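Local coordinates for methyltransferase-like protein 5 (Pyrococcus horikoshii, PDB 1WY7) that probably acts as an S-adenosylmethionine-dependent methyltransferase on RNA, and binds S-adenosyl-L-homocysteine in a methyltransferase fold, at residues K16-Q27 and V80-N91; I48-G59 and L70-E79. All coordinates share one frame; numbering follows the deposited sequence.

Interaction 1. Residues K16-Q27 and V80-N91; sequences KGFKNPKVWLEQ and VDKEAVDVLIEN. With SAH (S-adenosyl-L-homocysteine), chain E.
The Phe-18 ring meets Ala-84 obliquely, with CE2 3.7 Å from CB; Gln-27 CB sits over the centre of one ring face, and the ribose hydroxyl O3' of SAH lies at the edge, near the ring plane. The Gln-27 amide and Asp-81 carboxylate are almost coplanar, 4° apart, and Gln-27 NE2 meets the anti lone pair of Asp-81 OD1 at 3.0 Å. The same NE2 donates to SAH O2' at 2.8 Å, while Gln-27 OE1 accepts from Lys-22 N, which fixes the rotation of the amide. Lys-19 NZ and Lys-22 NZ form salt bridges to Asp-81 OD1 with weak hydrogen bonds, part of a network with Glu-83. Lys-22 runs extended until its last torsion, where a bend (chi4 57°) swings NZ over the carboxylate plane of Glu-83 to form a salt bridge. Farther along, the Asn-91 amide brackets one residue of backbone: OD1 accepts from Lys-16 N at 3.0 Å and ND2 donates to Lys-16 O at 3.0 Å and is also hydrogen-bonded to Thr-60 O. Asp-81 OD2 receives Glu-83 N from above its plane, making Asp-81 the N-cap of helix 82-91 beside the ribose pocket of a Rossmann-like methyltransferase.

Interaction 2. Residues I48-G59 and L70-E79; sequences IEGKVVADLGAG and LGAKEVICVE. With SAH (S-adenosyl-L-homocysteine), chain E.
Strands 52-56 and 74-79 are the parallel pair of a beta-alpha-beta unit, and the glycine-rich turn after the first strand is the SAH-binding loop of the Rossmann-like methyltransferase fold. Val-53 N to Glu-74 O, Ile-76 N to Val-53 O, Asp-55 N to Ile-76 O and Val-78 N to Asp-55 O form the ladder. On one face Val-52 lies alongside Glu-74 (CG1 to CG 3.7 Å), as Leu-56 does beside Val-78 (CD1 to CG2 3.8 Å); on the other, Val-53 packs against Val-75. At the ligand end Glu-79 bends at chi2 (60°), which brings its carboxylate round to the ribose: OE2 accepts from SAH O2' at 2.6 Å and OE1 from SAH O3' at 3.1 Å. Gly-59 N reaches OE1 as well, at 2.8 Å, on the anti side and 22° out of the carboxylate plane, so this one oxygen joins loop and ligand. With an alanine in place of Glu-79, both ribose hydroxyls and Gly-59 N would probably lose their carboxylate acceptors, and the glycine loop would be likelier to shift. At the far end, a water donates to Gly-50 O at 2.6 Å and accepts from Lys-73 NZ at 3.1 Å.

How the interactions relate
From the N terminus, the loop between helices 6-13 and 32-44 supplies residues 16-27, the first half of interaction 1. The chain passes through helix 32-44 to strand 52-56, crosses over through helix 62-69 and enters strand 74-79, parallel to the first, closing the short loop of interaction 2. It runs on into helix 82-91, where interaction 1 closes the longer loop; the smaller lies wholly within it, and the two do not cross. Their centres are about 17 Å apart, yet they meet beside the bound SAH: Phe-18 CZ lies 3.8 Å from Gly-59 CA. Interaction 2 joins two neighbouring strands of the seven-stranded sheet; interaction 1 ties the N-terminal loop to the helix beside it.

Interaction 1. Residues K16-Q27 and V80-N91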
loop_
_atom_site.group_PDB
_atom_site.type_symbol
_atom_site.label_atom_id
_atom_site.label_comp_id
_atom_site.label_asym_id
_atom_site.label_seq_id
_atom_site.Cartn_x
_atom_site.Cartn_y
_atom_site.Cartn_z
ATOM N N LYS A 16 1.151 12.635 -9.756
ATOM C CA LYS A 16 1.437 13.776 -8.891
ATOM C C LYS A 16 1.672 13.326 -7.451
ATOM O O LYS A 16 1.052 12.371 -6.996
ATOM C CB LYS A 16 0.270 14.767 -8.944
ATOM C CG LYS A 16 0.135 15.478 -10.284
ATOM C CD LYS A 16 -0.071 14.486 -11.426
ATOM C CE LYS A 16 0.225 15.104 -12.800
ATOM N NZ LYS A 16 -0.753 16.154 -13.205
ATOM N N GLY A 17 2.572 14.013 -6.743
ATOM C CA GLY A 17 2.868 13.674 -5.358
ATOM C C GLY A 17 2.074 14.519 -4.375
ATOM O O GLY A 17 1.181 15.270 -4.778
ATOM N N PHE A 18 2.387 14.395 -3.086
ATOM C CA PHE A 18 1.698 15.157 -2.039
ATOM C C PHE A 18 1.936 16.661 -2.156
ATOM O O PHE A 18 3.054 17.098 -2.394
ATOM C CB PHE A 18 2.167 14.722 -0.649
ATOM C CG PHE A 18 1.728 13.343 -0.249
ATOM C CD1 PHE A 18 2.524 12.236 -0.525
ATOM C CD2 PHE A 18 0.524 13.153 0.424
ATOM C CE1 PHE A 18 2.129 10.958 -0.131
ATOM C CE2 PHE A 18 0.117 11.879 0.822
ATOM C CZ PHE A 18 0.921 10.779 0.545
ATOM N N LYS A 19 0.878 17.439 -1.973
ATOM C CA LYS A 19 0.936 18.901 -2.029
ATOM C C LYS A 19 1.856 19.447 -0.927
ATOM O O LYS A 19 2.792 20.212 -1.190
ATOM C CB LYS A 19 -0.475 19.470 -1.831
ATOM C CG LYS A 19 -1.033 19.307 -0.391
ATOM C CD LYS A 19 -1.044 17.842 0.100
ATOM C CE LYS A 19 -1.001 17.770 1.634
ATOM N NZ LYS A 19 -1.033 16.369 2.181
ATOM N N ASN A 20 1.569 19.063 0.312
ATOM C CA ASN A 20 2.365 19.488 1.460
ATOM C C ASN A 20 2.412 18.313 2.428
ATOM O O ASN A 20 1.612 18.218 3.361
ATOM C CB ASN A 20 1.747 20.712 2.145
ATOM C CG ASN A 20 2.752 21.465 3.012
ATOM O OD1 ASN A 20 3.791 20.922 3.404
ATOM N ND2 ASN A 20 2.437 22.720 3.323
ATOM N N PRO A 21 3.368 17.402 2.213
ATOM C CA PRO A 21 3.554 16.204 3.035
ATOM C C PRO A 21 3.566 16.435 4.537
ATOM O O PRO A 21 4.323 17.264 5.041
ATOM C CB PRO A 21 4.897 15.655 2.558
ATOM C CG PRO A 21 5.017 16.161 1.176
ATOM C CD PRO A 21 4.495 17.561 1.278
ATOM N N LYS A 22 2.732 15.683 5.244
ATOM C CA LYS A 22 2.668 15.761 6.693
ATOM C C LYS A 22 3.568 14.623 7.168
ATOM O O LYS A 22 3.192 13.451 7.111
ATOM C CB LYS A 22 1.218 15.578 7.158
ATOM C CG LYS A 22 0.289 16.673 6.634
ATOM C CD LYS A 22 -1.186 16.344 6.836
ATOM C CE LYS A 22 -2.065 17.570 6.588
ATOM N NZ LYS A 22 -1.869 18.148 5.227
ATOM N N VAL A 23 4.767 14.967 7.622
ATOM C CA VAL A 23 5.712 13.945 8.039
ATOM C C VAL A 23 5.247 13.060 9.183
ATOM O O VAL A 23 5.582 11.873 9.211
ATOM C CB VAL A 23 7.098 14.556 8.370
ATOM C CG1 VAL A 23 8.083 13.449 8.761
ATOM C CG2 VAL A 23 7.631 15.319 7.153
ATOM N N TRP A 24 4.463 13.608 10.109
ATOM C CA TRP A 24 3.984 12.821 11.243
ATOM C C TRP A 24 3.012 11.735 10.798
ATOM O O TRP A 24 2.637 10.865 11.583
ATOM C CB TRP A 24 3.324 13.731 12.282
ATOM C CG TRP A 24 2.130 14.422 11.792
ATOM C CD1 TRP A 24 0.844 13.973 11.840
ATOM C CD2 TRP A 24 2.091 15.698 11.156
ATOM N NE1 TRP A 24 0.001 14.896 11.272
ATOM C CE2 TRP A 24 0.742 15.967 10.842
ATOM C CE3 TRP A 24 3.066 16.646 10.816
ATOM C CZ2 TRP A 24 0.339 17.150 10.205
ATOM C CZ3 TRP A 24 2.671 17.819 10.183
ATOM C CH2 TRP A 24 1.317 18.061 9.883
ATOM N N LEU A 25 2.601 11.799 9.538
ATOM C CA LEU A 25 1.700 10.801 8.974
ATOM C C LEU A 25 2.475 9.975 7.939
ATOM O O LEU A 25 1.886 9.178 7.205
ATOM C CB LEU A 25 0.506 11.465 8.281
ATOM C CG LEU A 25 -0.551 12.194 9.110
ATOM C CD1 LEU A 25 -1.681 12.642 8.182
ATOM C CD2 LEU A 25 -1.090 11.269 10.192
ATOM N N GLU A 26 3.790 10.184 7.892
ATOM C CA GLU A 26 4.668 9.490 6.959
ATOM C C GLU A 26 4.146 9.586 5.531
ATOM O O GLU A 26 3.974 8.566 4.856
ATOM C CB GLU A 26 4.802 8.011 7.343
ATOM C CG GLU A 26 5.442 7.741 8.699
ATOM C CD GLU A 26 5.928 6.307 8.823
ATOM O OE1 GLU A 26 6.213 5.858 9.954
ATOM O OE2 GLU A 26 6.033 5.626 7.783
ATOM N N GLN A 27 3.899 10.805 5.061
ATOM C CA GLN A 27 3.388 10.982 3.706
ATOM C C GLN A 27 4.452 11.145 2.625
ATOM O O GLN A 27 4.995 12.232 2.417
ATOM C CB GLN A 27 2.416 12.168 3.628
ATOM C CG GLN A 27 1.145 12.014 4.470
ATOM C CD GLN A 27 0.144 13.144 4.239
ATOM O OE1 GLN A 27 0.523 14.290 3.974
ATOM N NE2 GLN A 27 -1.137 12.826 4.352
ATOM N N VAL A 80 -6.787 9.090 5.552
ATOM C CA VAL A 80 -7.269 10.008 6.588
ATOM C C VAL A 80 -7.150 11.485 6.224
ATOM O O VAL A 80 -7.871 12.320 6.767
ATOM C CB VAL A 80 -6.508 9.801 7.922
ATOM C CG1 VAL A 80 -5.070 10.269 7.777
ATOM C CG2 VAL A 80 -7.204 10.554 9.057
ATOM N N ASP A 81 -6.254 11.803 5.299
ATOM C CA ASP A 81 -6.023 13.187 4.928
ATOM C C ASP A 81 -6.683 13.661 3.628
ATOM O O ASP A 81 -6.296 13.259 2.532
ATOM C CB ASP A 81 -4.515 13.440 4.880
ATOM C CG ASP A 81 -4.173 14.893 4.625
ATOM O OD1 ASP A 81 -2.973 15.203 4.490
ATOM O OD2 ASP A 81 -5.098 15.733 4.557
ATOM N N LYS A 82 -7.672 14.538 3.773
ATOM C CA LYS A 82 -8.407 15.098 2.640
ATOM C C LYS A 82 -7.492 15.709 1.578
ATOM O O LYS A 82 -7.731 15.555 0.377
ATOM C CB LYS A 82 -9.386 16.167 3.138
ATOM C CG LYS A 82 -10.019 17.033 2.045
ATOM C CD LYS A 82 -10.723 16.202 0.972
ATOM C CE LYS A 82 -11.655 17.069 0.108
ATOM N NZ LYS A 82 -10.985 18.287 -0.444
ATOM N N GLU A 83 -6.455 16.409 2.021
ATOM C CA GLU A 83 -5.514 17.039 1.096
ATOM C C GLU A 83 -4.800 16.031 0.202
ATOM O O GLU A 83 -4.385 16.356 -0.910
ATOM C CB GLU A 83 -4.489 17.850 1.874
ATOM C CG GLU A 83 -5.053 19.126 2.459
ATOM C CD GLU A 83 -4.125 19.729 3.489
ATOM O OE1 GLU A 83 -4.104 19.225 4.639
ATOM O OE2 GLU A 83 -3.407 20.694 3.141
ATOM N N ALA A 84 -4.654 14.809 0.699
ATOM C CA ALA A 84 -4.022 13.752 -0.072
ATOM C C ALA A 84 -5.055 13.237 -1.068
ATOM O O ALA A 84 -4.728 12.918 -2.209
ATOM C CB ALA A 84 -3.557 12.623 0.861
ATOM N N VAL A 85 -6.309 13.172 -0.631
ATOM C CA VAL A 85 -7.392 12.706 -1.484
ATOM C C VAL A 85 -7.552 13.607 -2.710
ATOM O O VAL A 85 -7.895 13.124 -3.786
ATOM C CB VAL A 85 -8.715 12.633 -0.681
ATOM C CG1 VAL A 85 -9.879 12.207 -1.585
ATOM C CG2 VAL A 85 -8.550 11.639 0.456
ATOM N N ASP A 86 -7.295 14.907 -2.554
ATOM C CA ASP A 86 -7.408 15.822 -3.693
ATOM C C ASP A 86 -6.481 15.360 -4.819
ATOM O O ASP A 86 -6.869 15.343 -5.986
ATOM C CB ASP A 86 -7.042 17.258 -3.303
ATOM C CG ASP A 86 -7.974 17.846 -2.260
ATOM O OD1 ASP A 86 -9.204 17.636 -2.358
ATOM O OD2 ASP A 86 -7.469 18.530 -1.342
ATOM N N VAL A 87 -5.260 14.990 -4.457
ATOM C CA VAL A 87 -4.269 14.509 -5.417
ATOM C C VAL A 87 -4.693 13.143 -5.940
ATOM O O VAL A 87 -4.577 12.853 -7.131
ATOM C CB VAL A 87 -2.871 14.379 -4.746
ATOM C CG1 VAL A 87 -1.839 13.857 -5.743
ATOM C CG2 VAL A 87 -2.441 15.730 -4.185
ATOM N N LEU A 88 -5.179 12.305 -5.025
ATOM C CA LEU A 88 -5.638 10.955 -5.347
ATOM C C LEU A 88 -6.688 10.991 -6.459
ATOM O O LEU A 88 -6.567 10.280 -7.459
ATOM C CB LEU A 88 -6.216 10.304 -4.080
ATOM C CG LEU A 88 -6.837 8.901 -3.964
ATOM C CD1 LEU A 88 -7.980 8.722 -4.946
ATOM C CD2 LEU A 88 -5.794 7.861 -4.172
ATOM N N ILE A 89 -7.710 11.819 -6.281
ATOM C CA ILE A 89 -8.789 11.924 -7.259
ATOM C C ILE A 89 -8.285 12.335 -8.633
ATOM O O ILE A 89 -8.725 11.808 -9.650
ATOM C CB ILE A 89 -9.847 12.938 -6.807
ATOM C CG1 ILE A 89 -10.302 12.608 -5.386
ATOM C CG2 ILE A 89 -11.024 12.928 -7.764
ATOM C CD1 ILE A 89 -10.767 11.207 -5.199
ATOM N N GLU A 90 -7.356 13.281 -8.660
ATOM C CA GLU A 90 -6.828 13.723 -9.934
ATOM C C GLU A 90 -5.990 12.621 -10.576
ATOM O O GLU A 90 -6.095 12.382 -11.780
ATOM C CB GLU A 90 -5.994 14.994 -9.771
ATOM C CG GLU A 90 -5.790 15.714 -11.095
ATOM C CD GLU A 90 -4.847 16.888 -10.991
ATOM O OE1 GLU A 90 -5.017 17.693 -10.054
ATOM O OE2 GLU A 90 -3.943 17.011 -11.853
ATOM N N ASN A 91 -5.173 11.941 -9.778
ATOM C CA ASN A 91 -4.340 10.874 -10.313
ATOM C C ASN A 91 -5.151 9.722 -10.917
ATOM O O ASN A 91 -4.761 9.164 -11.941
ATOM C CB ASN A 91 -3.397 10.338 -9.230
ATOM C CG ASN A 91 -2.182 11.222 -9.025
ATOM O OD1 ASN A 91 -1.713 11.866 -9.955
ATOM N ND2 ASN A 91 -1.650 11.237 -7.810
HETATM N N SAH E . 1.480 7.844 -1.652
HETATM C CA SAH E . 1.571 6.454 -1.163
HETATM C CB SAH E . 1.045 6.442 0.282
HETATM C CG SAH E . 2.226 6.689 1.150
HETATM S SD SAH E . 2.141 6.835 2.945
HETATM C C SAH E . 0.807 5.597 -2.137
HETATM O O SAH E . 0.606 6.053 -3.305
HETATM O OXT SAH E . 0.426 4.476 -1.662
HETATM C "C5'" SAH E . 0.577 6.150 3.446
HETATM C "C4'" SAH E . -0.583 7.091 3.806
HETATM O "O4'" SAH E . -1.133 6.699 5.089
HETATM C "C3'" SAH E . -0.227 8.560 4.045
HETATM O "O3'" SAH E . -0.668 9.218 2.840
HETATM C "C2'" SAH E . -1.092 9.024 5.229
HETATM O "O2'" SAH E . -1.821 10.229 5.182
HETATM C "C1'" SAH E . -1.929 7.771 5.536
HETATM N N9 SAH E . -2.228 7.573 6.947
HETATM C C8 SAH E . -1.445 7.771 8.071
HETATM N N7 SAH E . -2.043 7.466 9.195
HETATM C C5 SAH E . -3.306 7.036 8.801
HETATM C C6 SAH E . -4.439 6.553 9.510
HETATM N N6 SAH E . -4.442 6.429 10.856
HETATM N N1 SAH E . -5.575 6.199 8.821
HETATM C C2 SAH E . -5.566 6.315 7.473
HETATM N N3 SAH E . -4.556 6.754 6.685
HETATM C C4 SAH E . -3.437 7.101 7.416
#

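Interaction 2. Residues I48-G59 and L70-E79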
loop_
_atom_site.group_PDB
_atom_site.type_symbol
_atom_site.label_atom_id
_atom_site.label_comp_id
_atom_site.label_asym_id
_atom_site.label_seq_id
_atom_site.Cartn_x
_atom_site.Cartn_y
_atom_site.Cartn_z
ATOM N N ILE A 48 -5.183 -9.519 -8.443
ATOM C CA ILE A 48 -5.518 -8.151 -8.847
ATOM C C ILE A 48 -6.658 -8.091 -9.844
ATOM O O ILE A 48 -7.675 -7.446 -9.609
ATOM C CB ILE A 48 -4.305 -7.419 -9.494
ATOM C CG1 ILE A 48 -3.230 -7.127 -8.449
ATOM C CG2 ILE A 48 -4.766 -6.108 -10.138
ATOM C CD1 ILE A 48 -3.694 -6.188 -7.352
ATOM N N GLU A 49 -6.479 -8.781 -10.961
ATOM C CA GLU A 49 -7.458 -8.776 -12.034
ATOM C C GLU A 49 -8.848 -9.227 -11.611
ATOM O O GLU A 49 -9.025 -10.348 -11.137
ATOM C CB GLU A 49 -6.942 -9.645 -13.173
ATOM C CG GLU A 49 -7.655 -9.444 -14.485
ATOM C CD GLU A 49 -6.920 -10.119 -15.621
ATOM O OE1 GLU A 49 -7.339 -9.936 -16.788
ATOM O OE2 GLU A 49 -5.922 -10.828 -15.341
ATOM N N GLY A 50 -9.823 -8.335 -11.779
ATOM C CA GLY A 50 -11.195 -8.641 -11.431
ATOM C C GLY A 50 -11.486 -8.677 -9.943
ATOM O O GLY A 50 -12.572 -9.081 -9.534
ATOM N N LYS A 51 -10.532 -8.248 -9.125
ATOM C CA LYS A 51 -10.730 -8.272 -7.679
ATOM C C LYS A 51 -11.137 -6.924 -7.085
ATOM O O LYS A 51 -10.851 -5.867 -7.657
ATOM C CB LYS A 51 -9.443 -8.739 -6.997
ATOM C CG LYS A 51 -8.909 -10.059 -7.516
ATOM C CD LYS A 51 -9.740 -11.236 -7.047
ATOM C CE LYS A 51 -9.148 -12.546 -7.563
ATOM N NZ LYS A 51 -9.563 -13.716 -6.738
ATOM N N VAL A 52 -11.815 -6.974 -5.941
ATOM C CA VAL A 52 -12.204 -5.760 -5.229
ATOM C C VAL A 52 -11.016 -5.503 -4.309
ATOM O O VAL A 52 -10.736 -6.290 -3.406
ATOM C CB VAL A 52 -13.491 -5.970 -4.393
ATOM C CG1 VAL A 52 -13.824 -4.699 -3.626
ATOM C CG2 VAL A 52 -14.646 -6.328 -5.310
ATOM N N VAL A 53 -10.303 -4.415 -4.561
ATOM C CA VAL A 53 -9.109 -4.094 -3.785
ATOM C C VAL A 53 -9.207 -2.881 -2.876
ATOM O O VAL A 53 -9.729 -1.837 -3.268
ATOM C CB VAL A 53 -7.884 -3.863 -4.719
ATOM C CG1 VAL A 53 -6.636 -3.562 -3.884
ATOM C CG2 VAL A 53 -7.668 -5.081 -5.611
ATOM N N ALA A 54 -8.681 -3.025 -1.663
ATOM C CA ALA A 54 -8.658 -1.919 -0.721
ATOM C C ALA A 54 -7.210 -1.454 -0.627
ATOM O O ALA A 54 -6.299 -2.269 -0.444
ATOM C CB ALA A 54 -9.173 -2.370 0.658
ATOM N N ASP A 55 -7.002 -0.150 -0.778
ATOM C CA ASP A 55 -5.672 0.451 -0.691
ATOM C C ASP A 55 -5.668 1.251 0.622
ATOM O O ASP A 55 -6.187 2.365 0.677
ATOM C CB ASP A 55 -5.452 1.369 -1.905
ATOM C CG ASP A 55 -4.084 2.015 -1.923
ATOM O OD1 ASP A 55 -3.802 2.788 -2.880
ATOM O OD2 ASP A 55 -3.279 1.758 -0.989
ATOM N N LEU A 56 -5.097 0.670 1.673
ATOM C CA LEU A 56 -5.057 1.326 2.983
ATOM C C LEU A 56 -3.911 2.326 3.048
ATOM O O LEU A 56 -2.750 1.978 2.785
ATOM C CB LEU A 56 -4.949 0.262 4.087
ATOM C CG LEU A 56 -6.268 -0.381 4.563
ATOM C CD1 LEU A 56 -7.257 -0.530 3.433
ATOM C CD2 LEU A 56 -5.980 -1.728 5.209
ATOM N N GLY A 57 -4.250 3.568 3.403
ATOM C CA GLY A 57 -3.270 4.638 3.438
ATOM C C GLY A 57 -2.955 4.971 1.987
ATOM O O GLY A 57 -1.792 5.124 1.606
ATOM N N ALA A 58 -4.008 5.089 1.180
ATOM C CA ALA A 58 -3.888 5.349 -0.262
ATOM C C ALA A 58 -3.054 6.559 -0.678
ATOM O O ALA A 58 -2.487 6.582 -1.779
ATOM C CB ALA A 58 -5.286 5.435 -0.894
ATOM N N GLY A 59 -2.985 7.564 0.189
ATOM C CA GLY A 59 -2.205 8.756 -0.117
ATOM C C GLY A 59 -2.514 9.378 -1.470
ATOM O O GLY A 59 -3.652 9.799 -1.726
ATOM N N LEU A 70 -3.768 -2.562 -13.720
ATOM C CA LEU A 70 -3.602 -3.995 -13.903
ATOM C C LEU A 70 -4.907 -4.787 -13.918
ATOM O O LEU A 70 -4.888 -6.005 -13.842
ATOM C CB LEU A 70 -2.646 -4.551 -12.846
ATOM C CG LEU A 70 -1.145 -4.580 -13.180
ATOM C CD1 LEU A 70 -0.725 -3.338 -13.906
ATOM C CD2 LEU A 70 -0.349 -4.748 -11.904
ATOM N N GLY A 71 -6.040 -4.098 -14.005
ATOM C CA GLY A 71 -7.312 -4.797 -14.095
ATOM C C GLY A 71 -8.168 -5.017 -12.868
ATOM O O GLY A 71 -9.062 -5.870 -12.893
ATOM N N ALA A 72 -7.928 -4.274 -11.795
ATOM C CA ALA A 72 -8.745 -4.457 -10.601
ATOM C C ALA A 72 -10.182 -4.091 -10.962
ATOM O O ALA A 72 -10.415 -3.135 -11.695
ATOM C CB ALA A 72 -8.241 -3.567 -9.460
ATOM N N LYS A 73 -11.149 -4.860 -10.473
ATOM C CA LYS A 73 -12.546 -4.558 -10.756
ATOM C C LYS A 73 -12.866 -3.189 -10.155
ATOM O O LYS A 73 -13.510 -2.361 -10.787
ATOM C CB LYS A 73 -13.457 -5.625 -10.154
ATOM C CG LYS A 73 -14.940 -5.397 -10.445
ATOM C CD LYS A 73 -15.773 -6.619 -10.079
ATOM C CE LYS A 73 -15.560 -7.022 -8.629
ATOM N NZ LYS A 73 -16.276 -8.282 -8.273
ATOM N N GLU A 74 -12.409 -2.967 -8.926
ATOM C CA GLU A 74 -12.609 -1.692 -8.249
ATOM C C GLU A 74 -11.631 -1.568 -7.101
ATOM O O GLU A 74 -11.142 -2.567 -6.569
ATOM C CB GLU A 74 -14.031 -1.561 -7.695
ATOM C CG GLU A 74 -14.358 -2.485 -6.537
ATOM C CD GLU A 74 -15.681 -2.130 -5.849
ATOM O OE1 GLU A 74 -15.792 -1.007 -5.307
ATOM O OE2 GLU A 74 -16.609 -2.968 -5.848
ATOM N N VAL A 75 -11.343 -0.333 -6.718
ATOM C CA VAL A 75 -10.436 -0.089 -5.620
ATOM C C VAL A 75 -11.099 0.844 -4.622
ATOM O O VAL A 75 -11.804 1.788 -5.005
ATOM C CB VAL A 75 -9.121 0.545 -6.124
ATOM C CG1 VAL A 75 -8.222 0.908 -4.937
ATOM C CG2 VAL A 75 -8.404 -0.426 -7.061
ATOM N N ILE A 76 -10.915 0.556 -3.336
ATOM C CA ILE A 76 -11.467 1.416 -2.304
ATOM C C ILE A 76 -10.265 2.042 -1.607
ATOM O O ILE A 76 -9.478 1.370 -0.944
ATOM C CB ILE A 76 -12.366 0.638 -1.314
ATOM C CG1 ILE A 76 -13.496 -0.054 -2.086
ATOM C CG2 ILE A 76 -12.993 1.613 -0.301
ATOM C CD1 ILE A 76 -14.469 -0.864 -1.214
ATOM N N CYS A 77 -10.117 3.343 -1.805
ATOM C CA CYS A 77 -9.007 4.092 -1.256
ATOM C C CYS A 77 -9.309 4.608 0.144
ATOM O O CYS A 77 -10.246 5.381 0.343
ATOM C CB CYS A 77 -8.684 5.247 -2.206
ATOM S SG CYS A 77 -8.538 4.695 -3.939
ATOM N N VAL A 78 -8.520 4.152 1.115
ATOM C CA VAL A 78 -8.692 4.562 2.501
ATOM C C VAL A 78 -7.565 5.508 2.843
ATOM O O VAL A 78 -6.396 5.124 2.804
ATOM C CB VAL A 78 -8.638 3.363 3.470
ATOM C CG1 VAL A 78 -8.808 3.856 4.897
ATOM C CG2 VAL A 78 -9.732 2.361 3.133
ATOM N N GLU A 79 -7.923 6.741 3.177
ATOM C CA GLU A 79 -6.947 7.771 3.499
ATOM C C GLU A 79 -7.543 8.765 4.505
ATOM O O GLU A 79 -8.665 9.240 4.324
ATOM C CB GLU A 79 -6.551 8.489 2.210
ATOM C CG GLU A 79 -5.777 9.771 2.392
ATOM C CD GLU A 79 -4.476 9.553 3.116
ATOM O OE1 GLU A 79 -3.690 8.676 2.699
ATOM O OE2 GLU A 79 -4.237 10.265 4.101
HETATM N N SAH E . 1.480 7.844 -1.652
HETATM C CA SAH E . 1.571 6.454 -1.163
HETATM C CB SAH E . 1.045 6.442 0.282
HETATM C CG SAH E . 2.226 6.689 1.150
HETATM S SD SAH E . 2.141 6.835 2.945
HETATM C C SAH E . 0.807 5.597 -2.137
HETATM O O SAH E . 0.606 6.053 -3.305
HETATM O OXT SAH E . 0.426 4.476 -1.662
HETATM C "C5'" SAH E . 0.577 6.150 3.446
HETATM C "C4'" SAH E . -0.583 7.091 3.806
HETATM O "O4'" SAH E . -1.133 6.699 5.089
HETATM C "C3'" SAH E . -0.227 8.560 4.045
HETATM O "O3'" SAH E . -0.668 9.218 2.840
HETATM C "C2'" SAH E . -1.092 9.024 5.229
HETATM O "O2'" SAH E . -1.821 10.229 5.182
HETATM C "C1'" SAH E . -1.929 7.771 5.536
HETATM N N9 SAH E . -2.228 7.573 6.947
HETATM C C8 SAH E . -1.445 7.771 8.071
HETATM N N7 SAH E . -2.043 7.466 9.195
HETATM C C5 SAH E . -3.306 7.036 8.801
HETATM C C6 SAH E . -4.439 6.553 9.510
HETATM N N6 SAH E . -4.442 6.429 10.856
HETATM N N1 SAH E . -5.575 6.199 8.821
HETATM C C2 SAH E . -5.566 6.315 7.473
HETATM N N3 SAH E . -4.556 6.754 6.685
HETATM C C4 SAH E . -3.437 7.101 7.416
HETATM O O HOH W 1 -14.837 -9.801 -10.587
#